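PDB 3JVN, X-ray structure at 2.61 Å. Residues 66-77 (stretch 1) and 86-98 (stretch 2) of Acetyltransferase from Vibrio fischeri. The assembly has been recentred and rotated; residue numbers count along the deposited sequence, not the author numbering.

Stretch 1 (66-77) VIIGFITGHFCE
Stretch 2 (86-98) VMMATIDELYIEK

How do the two stretches run? Strands 67-77 and 86-96 lie antiparallel, their axes crossing at 151° and approaching to 4.3 Å. CA atoms pair I71 with L94 (4.2 Å), G73 with I91 (4.1 Å) and F75 with A89 (4.2 Å). The register slips between L94 and I91, where D92 (phi/psi -89/-70) departs from extended geometry and adds a residue to its strand.

Which backbone bonds hold this register? C76 N gives to M88 O (2.7 Å) and M88 N to C76 O (2.9 Å); H74 N to T90 O (2.8 Å) and T90 N to H74 O (2.9 Å). Past D92, F70 N reaches Y95 O (3.2 Å) and Y95 N reaches F70 O (3.1 Å). At the irregularity, T72 O accepts from D92 N at 2.7 Å and only weakly from E93 N at 3.4 Å.

What polar side-chain bond joins them? H74, chi1 p, donates from ND1 to D92 OD1 (3.0 Å), near the plane of the imidazole.

Where do apolar groups meet? I71 (t, t) brings CD1 to L94 CD1 (3.8 Å) and to I91 CG2 (4.1 Å). On that same face, selenomethionine M87 (chi1 t, chi2 p) lays CE over the F75 ring, 4.0 Å from its centroid, a CH-pi contact. On the other face, F70 (p) sets CE1 3.4 Å from Y95 CB.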

# COMPACT_ATOMS: atom_id res chain seq x y z
N VAL A 66 4.55 35.99 0.09
CA VAL A 66 3.96 35.31 1.24
C VAL A 66 3.48 33.90 0.84
O VAL A 66 2.92 33.70 -0.24
CB VAL A 66 2.79 36.14 1.82
CG1 VAL A 66 1.77 36.45 0.73
CG2 VAL A 66 2.12 35.40 2.97
N ILE A 67 3.72 32.94 1.72
CA ILE A 67 3.31 31.56 1.47
C ILE A 67 1.83 31.41 1.79
O ILE A 67 1.42 31.53 2.95
CB ILE A 67 4.12 30.59 2.34
CG1 ILE A 67 5.61 30.79 2.08
CG2 ILE A 67 3.69 29.16 2.05
CD1 ILE A 67 6.52 30.04 3.01
N ILE A 68 1.02 31.16 0.76
CA ILE A 68 -0.42 31.01 0.95
C ILE A 68 -0.88 29.56 0.93
O ILE A 68 -2.07 29.27 0.94
CB ILE A 68 -1.22 31.83 -0.11
CG1 ILE A 68 -0.66 31.62 -1.53
CG2 ILE A 68 -1.20 33.32 0.26
CD1 ILE A 68 -1.09 30.33 -2.18
N GLY A 69 0.08 28.64 0.92
CA GLY A 69 -0.27 27.23 0.91
C GLY A 69 0.93 26.30 0.89
O GLY A 69 2.04 26.70 0.56
N PHE A 70 0.70 25.05 1.27
CA PHE A 70 1.75 24.04 1.28
C PHE A 70 1.12 22.65 1.22
O PHE A 70 -0.09 22.48 1.44
CB PHE A 70 2.62 24.17 2.55
CG PHE A 70 1.92 23.77 3.81
CD1 PHE A 70 1.03 24.63 4.44
CD2 PHE A 70 2.10 22.49 4.34
CE1 PHE A 70 0.31 24.22 5.58
CE2 PHE A 70 1.40 22.07 5.46
CZ PHE A 70 0.51 22.93 6.08
N ILE A 71 1.94 21.66 0.90
CA ILE A 71 1.49 20.28 0.83
C ILE A 71 2.65 19.49 1.39
O ILE A 71 3.80 19.92 1.27
CB ILE A 71 1.14 19.84 -0.64
CG1 ILE A 71 0.58 18.41 -0.63
CG2 ILE A 71 2.35 20.00 -1.54
CD1 ILE A 71 0.01 17.95 -1.96
N THR A 72 2.35 18.35 2.01
CA THR A 72 3.38 17.54 2.64
C THR A 72 3.24 16.05 2.32
O THR A 72 2.13 15.52 2.40
CB THR A 72 3.36 17.78 4.19
OG1 THR A 72 4.69 17.75 4.72
CG2 THR A 72 2.52 16.73 4.89
N GLY A 73 4.34 15.39 1.97
CA GLY A 73 4.29 13.97 1.65
C GLY A 73 5.60 13.25 1.92
O GLY A 73 6.65 13.90 2.00
N HIS A 74 5.56 11.92 2.10
CA HIS A 74 6.80 11.17 2.36
C HIS A 74 6.89 9.83 1.62
O HIS A 74 5.88 9.18 1.40
CB HIS A 74 6.99 10.92 3.87
CG HIS A 74 6.07 9.89 4.46
ND1 HIS A 74 4.74 10.13 4.72
CD2 HIS A 74 6.32 8.63 4.89
CE1 HIS A 74 4.21 9.06 5.29
NE2 HIS A 74 5.14 8.14 5.41
N PHE A 75 8.11 9.45 1.24
CA PHE A 75 8.33 8.17 0.57
C PHE A 75 8.27 7.06 1.62
O PHE A 75 8.61 7.27 2.79
CB PHE A 75 9.72 8.12 -0.12
CG PHE A 75 9.82 8.98 -1.35
CD1 PHE A 75 8.93 8.81 -2.41
CD2 PHE A 75 10.81 9.97 -1.44
CE1 PHE A 75 9.01 9.60 -3.55
CE2 PHE A 75 10.92 10.77 -2.58
CZ PHE A 75 10.00 10.59 -3.65
N CYS A 76 7.80 5.88 1.21
CA CYS A 76 7.74 4.75 2.11
C CYS A 76 7.96 3.47 1.33
O CYS A 76 7.88 3.45 0.10
CB CYS A 76 6.41 4.69 2.87
SG CYS A 76 5.03 5.54 2.10
N GLU A 77 8.26 2.40 2.04
CA GLU A 77 8.54 1.13 1.40
C GLU A 77 7.78 -0.02 2.00
O GLU A 77 7.82 -0.25 3.21
CB GLU A 77 10.03 0.81 1.48
CG GLU A 77 10.93 1.51 0.50
CD GLU A 77 12.36 1.05 0.66
OE1 GLU A 77 13.10 1.00 -0.34
OE2 GLU A 77 12.72 0.72 1.82
N VAL A 86 9.00 -2.42 -2.36
CA VAL A 86 8.23 -1.74 -3.40
C VAL A 86 8.18 -0.27 -3.01
O VAL A 86 7.84 0.06 -1.88
CB VAL A 86 6.78 -2.26 -3.46
CG1 VAL A 86 6.06 -1.70 -4.69
CG2 VAL A 86 6.76 -3.77 -3.46
N MSE A 87 8.53 0.61 -3.93
CA MSE A 87 8.51 2.02 -3.60
C MSE A 87 7.11 2.60 -3.62
O MSE A 87 6.39 2.51 -4.62
CB MSE A 87 9.40 2.81 -4.56
CG MSE A 87 9.39 4.33 -4.30
SE MSE A 87 10.28 4.89 -2.66
CE MSE A 87 11.47 6.21 -3.42
N MSE A 88 6.72 3.21 -2.51
CA MSE A 88 5.41 3.83 -2.39
C MSE A 88 5.58 5.14 -1.66
O MSE A 88 6.67 5.47 -1.20
CB MSE A 88 4.44 2.94 -1.62
CG MSE A 88 4.34 1.52 -2.14
SE MSE A 88 2.91 0.58 -1.25
CE MSE A 88 2.93 -1.04 -2.29
N ALA A 89 4.49 5.88 -1.54
CA ALA A 89 4.54 7.16 -0.86
C ALA A 89 3.21 7.50 -0.21
O ALA A 89 2.20 6.82 -0.41
CB ALA A 89 4.96 8.28 -1.83
N THR A 90 3.21 8.58 0.56
CA THR A 90 2.02 9.04 1.26
C THR A 90 1.93 10.57 1.26
O THR A 90 2.91 11.26 1.55
CB THR A 90 2.02 8.57 2.75
OG1 THR A 90 2.36 7.18 2.81
CG2 THR A 90 0.66 8.78 3.38
N ILE A 91 0.76 11.09 0.91
CA ILE A 91 0.53 12.53 0.94
C ILE A 91 -0.14 12.72 2.29
O ILE A 91 -1.21 12.18 2.55
CB ILE A 91 -0.40 12.99 -0.22
CG1 ILE A 91 0.35 12.88 -1.55
CG2 ILE A 91 -0.84 14.43 -0.02
CD1 ILE A 91 -0.50 13.06 -2.78
N ASP A 92 0.52 13.49 3.15
CA ASP A 92 0.03 13.70 4.50
C ASP A 92 -0.93 14.89 4.70
O ASP A 92 -2.12 14.69 4.94
CB ASP A 92 1.23 13.82 5.44
CG ASP A 92 2.13 12.59 5.39
OD1 ASP A 92 3.36 12.73 5.20
OD2 ASP A 92 1.58 11.47 5.56
N GLU A 93 -0.40 16.10 4.60
CA GLU A 93 -1.19 17.31 4.81
C GLU A 93 -1.17 18.30 3.66
O GLU A 93 -0.25 18.33 2.84
CB GLU A 93 -0.69 18.03 6.05
CG GLU A 93 -0.74 17.20 7.29
CD GLU A 93 0.41 17.50 8.20
OE1 GLU A 93 1.57 17.22 7.82
OE2 GLU A 93 0.14 18.01 9.31
N LEU A 94 -2.20 19.14 3.63
CA LEU A 94 -2.31 20.14 2.58
C LEU A 94 -3.19 21.26 3.13
O LEU A 94 -4.30 21.02 3.59
CB LEU A 94 -2.94 19.51 1.34
CG LEU A 94 -2.73 20.21 -0.01
CD1 LEU A 94 -3.41 19.41 -1.12
CD2 LEU A 94 -3.28 21.62 0.04
N TYR A 95 -2.69 22.50 3.08
CA TYR A 95 -3.46 23.63 3.58
C TYR A 95 -3.41 24.85 2.69
O TYR A 95 -2.37 25.17 2.11
CB TYR A 95 -2.99 24.01 4.99
CG TYR A 95 -3.69 25.24 5.55
CD1 TYR A 95 -3.13 26.52 5.39
CD2 TYR A 95 -4.91 25.14 6.19
CE1 TYR A 95 -3.79 27.65 5.86
CE2 TYR A 95 -5.58 26.27 6.67
CZ TYR A 95 -5.01 27.52 6.50
OH TYR A 95 -5.66 28.63 6.97
N ILE A 96 -4.55 25.54 2.59
CA ILE A 96 -4.65 26.76 1.79
C ILE A 96 -5.37 27.84 2.59
O ILE A 96 -6.36 27.57 3.26
CB ILE A 96 -5.44 26.55 0.47
CG1 ILE A 96 -5.00 25.26 -0.23
CG2 ILE A 96 -5.21 27.73 -0.46
CD1 ILE A 96 -5.84 24.04 0.15
N GLU A 97 -4.85 29.06 2.53
CA GLU A 97 -5.47 30.17 3.24
C GLU A 97 -6.90 30.27 2.77
O GLU A 97 -7.17 30.15 1.57
CB GLU A 97 -4.74 31.46 2.93
CG GLU A 97 -3.31 31.48 3.42
CD GLU A 97 -3.22 31.63 4.93
OE1 GLU A 97 -2.12 31.93 5.43
OE2 GLU A 97 -4.25 31.43 5.61
N LYS A 98 -7.82 30.47 3.71
CA LYS A 98 -9.25 30.57 3.40
C LYS A 98 -9.50 31.68 2.37
O LYS A 98 -10.52 31.69 1.68
CB LYS A 98 -10.06 30.84 4.69
CG LYS A 98 -9.92 29.72 5.75
CD LYS A 98 -11.05 29.71 6.81
CE LYS A 98 -12.42 29.37 6.17
NZ LYS A 98 -13.61 29.32 7.11